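PDB 1AW9: glutathione s-transferase III from Zea mays, which transfers glutathione to electrophilic compounds, probably with release of halide from halogenated substrates, and is a leading enzyme in the detoxification of maize herbicides. Local coordinates for the interface of chains A and B and the interface of chains A and C. Residues are numbered along the deposited sequence; one frame, centred on the assembly and turned at random. Chains: chain A/B/C, Glutathione s-transferase III.

Contact 1: the interface of chains A and B. Residues chain A 36-37, 41; chain B 117-118, 177.
A:Thr36 and A:Thr37, on an irregular segment of one subunit, meet B:Leu118 and B:Lys177 in a small patch of a two-fold symmetric interface between copies of the same transferase. The patch helps to join chains A and B in the deposited assembly, but it is slight, and the structure alone does not show that this pairing exists in solution. An apolar contact is modelled between the methyl CG2 of the poorly ordered A:Thr37 and CD of B:Lys177, 3.6 Å apart. The lysine stem runs straight through its middle torsions (chi2 176°, chi3 175°) and bends at its tip, where the terminal nitrogen NZ is placed 3.4 Å from the carbonyl O of A:Thr37, a doubtful approach. B:Leu118 directs its CD2 branch toward the hydroxyls of the two threonines, but A:Thr36 is poorly ordered too and this closeness is equally doubtful, as is that of two carbonyl oxygens, of A:Thr36 and B:Lys177, that face each other. A:Lys41, likely to bind glutathione, lies nearby. Water 1 brings in B:Leu117 near the end of helix 92-122, 2.9 Å from the hydroxyl OG1 of A:Thr36 and 3.1 Å from the carbonyl O of B:Leu117.

Contact 2: the interface of chains A and C. Residues chain A 62, 64-65, 69, 73; chain C 91-93, 97.
C:Val97 divides its two methyls between neighbouring residues of chain A in this patch of the subunit interface. CG1, anti to its own backbone N (chi1 170°), lies over one face of the A:Phe65 ring, 3.8 Å from the centroid and shifted toward the rim at CE1 and CZ, a CH-pi contact. CG2 turns instead to the backbone carbonyl of A:Phe65 and to CB of A:Leu64. One turn earlier on the same helix, C:Ala93 meets A:Leu64 through its backbone, with CD2 of the leucine 3.7 Å from the alanine CA. That CA also lies obliquely above the rim of the A:Tyr73 ring, 4.0 Å from CD1. The small methyl of C:Ala93 probably lets chain A come close to the helix, as does A:Ala69, whose CB rests against CA of C:Val97.

The polar margin is bridged by solvent. Water 2 lies 3.0 Å from the carboxylate OE2 of the poorly ordered A:Glu62, and is held on the other chain by the hydroxyl OG of C:Ser91 and by the backbone N of C:Ala93 (2.9 Å, 165° at the hydrogen). The acid thus faces the start of a helix, whose dipole would probably favour its negative charge.

Behind this shell, CD2 of A:Leu64 lies 3.5 Å above the ring plane of A:Tyr73, offset toward the rim, and would help to position the two. Strand 62-65 and helix 67-77 of the N-terminal domain are thereby seated on the first turns of helix 92-122 of the partner.

Contact 3: the interface of chains A and C. Residues chain A 50-51, 65-66; chain C 101, 105, 142, 145.
A:Phe51 projects from its loop between two helices of chain C, 92-122 and 129-152, in a manner resembling the lock-and-key contact of other glutathione transferase dimers. Stacking comes first: its ring lies nearly parallel to the imidazole of C:His105, planes 18° apart and centroids 4.4 Å, the two being offset rather than eclipsed. Apolar packing covers the rest. CG2 of C:Val145 sits over the opposite face of the phenyl ring, toward its rim, while the tip atom CZ reaches CG1 of C:Val101 at 3.6 Å and CG1 of C:Val145 at 3.7 Å. The latter methyl, anti to its backbone N (chi1 176°), also touches CG of A:Pro50, at 3.8 Å. C:Val101 sends its other branch, CG2, to CE1 of A:Phe65. An alanine in place of A:Phe51 would probably open a gap between the two helices and leave the imidazole of C:His105 without its stacking partner, free to turn. Electrostatic proximity is the third kind. The carboxylate of A:Glu66, a likely glutathione-binding residue, approaches the edge of C:His105, its plane turned 68° from the ring. No hydrogen bond joins them: OE2 lies 3.4 Å from the ring carbon CE1, and OE1 is 4.1 Å from ND1.

Contact 1: the interface of chains A and B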
loop_
_atom_site.group_PDB
_atom_site.type_symbol
_atom_site.label_atom_id
_atom_site.label_comp_id
_atom_site.label_asym_id
_atom_site.label_seq_id
_atom_site.Cartn_x
_atom_site.Cartn_y
_atom_site.Cartn_z
ATOM N N THR A 36 -23.338 -14.347 -3.676
ATOM C CA THR A 36 -24.120 -13.268 -3.099
ATOM C C THR A 36 -24.815 -12.527 -4.235
ATOM O O THR A 36 -25.761 -11.776 -4.003
ATOM C CB THR A 36 -23.203 -12.271 -2.332
ATOM O OG1 THR A 36 -22.193 -11.755 -3.215
ATOM C CG2 THR A 36 -22.532 -12.950 -1.110
ATOM N N THR A 37 -24.402 -12.847 -5.464
ATOM C CA THR A 37 -24.887 -12.235 -6.706
ATOM C C THR A 37 -26.399 -12.264 -6.928
ATOM O O THR A 37 -26.859 -12.101 -8.043
ATOM C CB THR A 37 -24.137 -12.831 -7.978
ATOM O OG1 THR A 37 -22.813 -13.287 -7.623
ATOM C CG2 THR A 37 -23.998 -11.766 -9.075
ATOM N N LYS A 41 -29.090 -9.636 0.116
ATOM C CA LYS A 41 -28.143 -10.424 0.869
ATOM C C LYS A 41 -28.597 -11.103 2.160
ATOM O O LYS A 41 -28.596 -10.505 3.247
ATOM C CB LYS A 41 -26.881 -9.573 1.106
ATOM C CG LYS A 41 -26.380 -8.765 -0.143
ATOM C CD LYS A 41 -27.227 -7.517 -0.448
ATOM C CE LYS A 41 -27.401 -6.633 0.795
ATOM N NZ LYS A 41 -28.643 -5.796 0.735
ATOM N N LEU B 117 -15.856 -7.776 -3.109
ATOM C CA LEU B 117 -17.000 -8.467 -2.533
ATOM C C LEU B 117 -17.684 -9.509 -3.411
ATOM O O LEU B 117 -18.383 -10.370 -2.882
ATOM C CB LEU B 117 -18.039 -7.437 -2.034
ATOM C CG LEU B 117 -17.560 -6.370 -1.047
ATOM C CD1 LEU B 117 -18.564 -5.227 -0.933
ATOM C CD2 LEU B 117 -17.320 -7.017 0.294
ATOM N N LEU B 118 -17.497 -9.431 -4.734
ATOM C CA LEU B 118 -18.113 -10.379 -5.672
ATOM C C LEU B 118 -17.161 -11.285 -6.429
ATOM O O LEU B 118 -17.366 -12.496 -6.469
ATOM C CB LEU B 118 -18.954 -9.650 -6.697
ATOM C CG LEU B 118 -20.303 -9.173 -6.202
ATOM C CD1 LEU B 118 -21.007 -8.484 -7.346
ATOM C CD2 LEU B 118 -21.111 -10.357 -5.716
ATOM N N LYS B 177 -25.977 -6.288 -5.314
ATOM C CA LYS B 177 -25.782 -7.686 -4.939
ATOM C C LYS B 177 -24.700 -7.868 -3.885
ATOM O O LYS B 177 -24.340 -8.991 -3.556
ATOM C CB LYS B 177 -25.445 -8.508 -6.164
ATOM C CG LYS B 177 -26.601 -8.467 -7.062
ATOM C CD LYS B 177 -26.382 -9.158 -8.349
ATOM C CE LYS B 177 -27.704 -9.125 -9.113
ATOM N NZ LYS B 177 -28.889 -9.326 -8.188
HETATM O O HOH W 1 -19.696 -13.142 -3.129
#

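Contact 2: the interface of chains A and C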
loop_
_atom_site.group_PDB
_atom_site.type_symbol
_atom_site.label_atom_id
_atom_site.label_comp_id
_atom_site.label_asym_id
_atom_site.label_seq_id
_atom_site.Cartn_x
_atom_site.Cartn_y
_atom_site.Cartn_z
ATOM N N GLU A 62 -20.557 -35.351 3.954
ATOM C CA GLU A 62 -19.437 -34.488 4.264
ATOM C C GLU A 62 -19.372 -33.265 3.396
ATOM O O GLU A 62 -19.624 -33.325 2.199
ATOM C CB GLU A 62 -18.145 -35.266 4.066
ATOM C CG GLU A 62 -18.092 -36.550 4.832
ATOM C CD GLU A 62 -17.891 -36.315 6.314
ATOM O OE1 GLU A 62 -18.600 -35.451 6.896
ATOM O OE2 GLU A 62 -17.011 -36.990 6.903
ATOM N N LEU A 64 -16.676 -30.060 2.715
ATOM C CA LEU A 64 -15.337 -29.587 2.987
ATOM C C LEU A 64 -15.144 -28.361 2.139
ATOM O O LEU A 64 -15.849 -28.156 1.149
ATOM C CB LEU A 64 -14.289 -30.661 2.631
ATOM C CG LEU A 64 -14.329 -31.988 3.412
ATOM C CD1 LEU A 64 -15.104 -33.003 2.591
ATOM C CD2 LEU A 64 -12.939 -32.516 3.747
ATOM N N PHE A 65 -14.266 -27.494 2.597
ATOM C CA PHE A 65 -13.920 -26.277 1.876
ATOM C C PHE A 65 -12.431 -26.124 2.225
ATOM O O PHE A 65 -11.930 -26.814 3.152
ATOM C CB PHE A 65 -14.816 -25.087 2.264
ATOM C CG PHE A 65 -14.929 -24.863 3.745
ATOM C CD1 PHE A 65 -13.973 -24.118 4.433
ATOM C CD2 PHE A 65 -15.978 -25.409 4.461
ATOM C CE1 PHE A 65 -14.067 -23.931 5.808
ATOM C CE2 PHE A 65 -16.083 -25.227 5.848
ATOM C CZ PHE A 65 -15.130 -24.491 6.517
ATOM N N ALA A 69 -7.523 -28.721 1.720
ATOM C CA ALA A 69 -8.082 -29.632 2.714
ATOM C C ALA A 69 -8.874 -30.673 1.935
ATOM O O ALA A 69 -8.854 -31.861 2.252
ATOM C CB ALA A 69 -8.988 -28.884 3.659
ATOM N N TYR A 73 -8.007 -34.684 1.901
ATOM C CA TYR A 73 -9.069 -35.581 2.357
ATOM C C TYR A 73 -9.361 -36.648 1.299
ATOM O O TYR A 73 -9.344 -37.833 1.574
ATOM C CB TYR A 73 -10.324 -34.777 2.643
ATOM C CG TYR A 73 -11.582 -35.594 2.780
ATOM C CD1 TYR A 73 -11.927 -36.197 3.991
ATOM C CD2 TYR A 73 -12.470 -35.697 1.711
ATOM C CE1 TYR A 73 -13.130 -36.865 4.130
ATOM C CE2 TYR A 73 -13.668 -36.360 1.838
ATOM C CZ TYR A 73 -13.995 -36.933 3.048
ATOM O OH TYR A 73 -15.237 -37.515 3.160
ATOM N N SER C 91 -13.070 -36.304 13.413
ATOM C CA SER C 91 -13.595 -36.319 12.052
ATOM C C SER C 91 -12.434 -35.973 11.124
ATOM O O SER C 91 -11.739 -34.983 11.356
ATOM C CB SER C 91 -14.694 -35.260 11.880
ATOM O OG SER C 91 -15.113 -35.169 10.519
ATOM N N ALA C 92 -12.216 -36.771 10.085
ATOM C CA ALA C 92 -11.133 -36.491 9.136
ATOM C C ALA C 92 -11.437 -35.287 8.254
ATOM O O ALA C 92 -10.528 -34.589 7.825
ATOM C CB ALA C 92 -10.873 -37.689 8.269
ATOM N N ALA C 93 -12.719 -35.086 7.945
ATOM C CA ALA C 93 -13.155 -33.972 7.122
ATOM C C ALA C 93 -12.949 -32.684 7.897
ATOM O O ALA C 93 -12.458 -31.714 7.338
ATOM C CB ALA C 93 -14.615 -34.130 6.744
ATOM N N VAL C 97 -10.021 -29.628 7.179
ATOM C CA VAL C 97 -10.576 -28.315 6.938
ATOM C C VAL C 97 -10.039 -27.291 7.937
ATOM O O VAL C 97 -9.537 -26.272 7.526
ATOM C CB VAL C 97 -12.096 -28.369 6.966
ATOM C CG1 VAL C 97 -12.664 -26.988 6.965
ATOM C CG2 VAL C 97 -12.595 -29.120 5.732
HETATM O O HOH W 2 -14.552 -37.234 8.578
#

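Contact 3: the interface of chains A and C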
loop_
_atom_site.group_PDB
_atom_site.type_symbol
_atom_site.label_atom_id
_atom_site.label_comp_id
_atom_site.label_asym_id
_atom_site.label_seq_id
_atom_site.Cartn_x
_atom_site.Cartn_y
_atom_site.Cartn_z
ATOM N N PRO A 50 -18.966 -21.368 5.471
ATOM C CA PRO A 50 -19.274 -20.165 6.248
ATOM C C PRO A 50 -18.331 -19.013 5.929
ATOM O O PRO A 50 -18.691 -17.856 6.142
ATOM C CB PRO A 50 -19.190 -20.643 7.699
ATOM C CG PRO A 50 -18.309 -21.815 7.632
ATOM C CD PRO A 50 -18.713 -22.506 6.362
ATOM N N PHE A 51 -17.148 -19.316 5.377
ATOM C CA PHE A 51 -16.217 -18.251 4.969
ATOM C C PHE A 51 -16.662 -17.666 3.648
ATOM O O PHE A 51 -16.137 -16.643 3.215
ATOM C CB PHE A 51 -14.770 -18.730 4.879
ATOM C CG PHE A 51 -14.193 -19.051 6.209
ATOM C CD1 PHE A 51 -13.755 -18.037 7.043
ATOM C CD2 PHE A 51 -14.176 -20.348 6.673
ATOM C CE1 PHE A 51 -13.322 -18.307 8.318
ATOM C CE2 PHE A 51 -13.742 -20.629 7.956
ATOM C CZ PHE A 51 -13.312 -19.603 8.784
ATOM N N PHE A 65 -14.266 -27.494 2.597
ATOM C CA PHE A 65 -13.920 -26.277 1.876
ATOM C C PHE A 65 -12.431 -26.124 2.225
ATOM O O PHE A 65 -11.930 -26.814 3.152
ATOM C CB PHE A 65 -14.816 -25.087 2.264
ATOM C CG PHE A 65 -14.929 -24.863 3.745
ATOM C CD1 PHE A 65 -13.973 -24.118 4.433
ATOM C CD2 PHE A 65 -15.978 -25.409 4.461
ATOM C CE1 PHE A 65 -14.067 -23.931 5.808
ATOM C CE2 PHE A 65 -16.083 -25.227 5.848
ATOM C CZ PHE A 65 -15.130 -24.491 6.517
ATOM N N GLU A 66 -11.739 -25.284 1.445
ATOM C CA GLU A 66 -10.271 -25.049 1.481
ATOM C C GLU A 66 -9.800 -26.106 0.470
ATOM O O GLU A 66 -9.786 -27.292 0.764
ATOM C CB GLU A 66 -9.628 -25.317 2.849
ATOM C CG GLU A 66 -9.992 -24.333 3.965
ATOM C CD GLU A 66 -9.713 -22.893 3.567
ATOM O OE1 GLU A 66 -8.522 -22.462 3.558
ATOM O OE2 GLU A 66 -10.711 -22.201 3.241
ATOM N N VAL C 101 -7.915 -23.832 7.575
ATOM C CA VAL C 101 -8.514 -22.580 8.034
ATOM C C VAL C 101 -7.490 -21.795 8.867
ATOM O O VAL C 101 -7.341 -20.580 8.704
ATOM C CB VAL C 101 -9.826 -22.817 8.846
ATOM C CG1 VAL C 101 -10.301 -21.522 9.485
ATOM C CG2 VAL C 101 -10.902 -23.341 7.933
ATOM N N HIS C 105 -6.690 -18.435 7.257
ATOM C CA HIS C 105 -7.551 -17.403 7.809
ATOM C C HIS C 105 -7.157 -16.855 9.126
ATOM O O HIS C 105 -7.311 -15.665 9.373
ATOM C CB HIS C 105 -8.968 -17.903 7.910
ATOM C CG HIS C 105 -9.571 -18.114 6.591
ATOM N ND1 HIS C 105 -9.546 -19.337 5.962
ATOM C CD2 HIS C 105 -10.112 -17.240 5.716
ATOM C CE1 HIS C 105 -10.046 -19.203 4.750
ATOM N NE2 HIS C 105 -10.396 -17.939 4.574
ATOM N N VAL C 142 -13.301 -13.813 11.076
ATOM C CA VAL C 142 -12.811 -15.181 11.126
ATOM C C VAL C 142 -13.216 -15.820 12.469
ATOM O O VAL C 142 -13.755 -16.930 12.479
ATOM C CB VAL C 142 -11.253 -15.244 10.892
ATOM C CG1 VAL C 142 -10.664 -16.628 11.266
ATOM C CG2 VAL C 142 -10.965 -14.975 9.455
ATOM N N VAL C 145 -16.790 -17.103 12.921
ATOM C CA VAL C 145 -17.019 -18.421 12.348
ATOM C C VAL C 145 -16.519 -19.508 13.312
ATOM O O VAL C 145 -17.112 -20.571 13.399
ATOM C CB VAL C 145 -16.402 -18.578 10.939
ATOM C CG1 VAL C 145 -16.590 -20.024 10.453
ATOM C CG2 VAL C 145 -17.059 -17.573 9.952
#

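Contacts 2 and 3 belong to one interface, between chains A and C; the centres of their C-alpha atoms are about 12 Å apart. They share A:Phe65, and both use helix 92-122 of chain C, contact 2 at its start and contact 3 further along. Together they fit the family's homodimer, with the N-terminal domain of each subunit against the helical domain of the other. Contact 1 faces a different partner, about 17 Å from contact 3 and 26 Å from contact 2 between centres. It uses the far end of helix 92-122, in chain B, and probably reflects association of dimers or crystal packing.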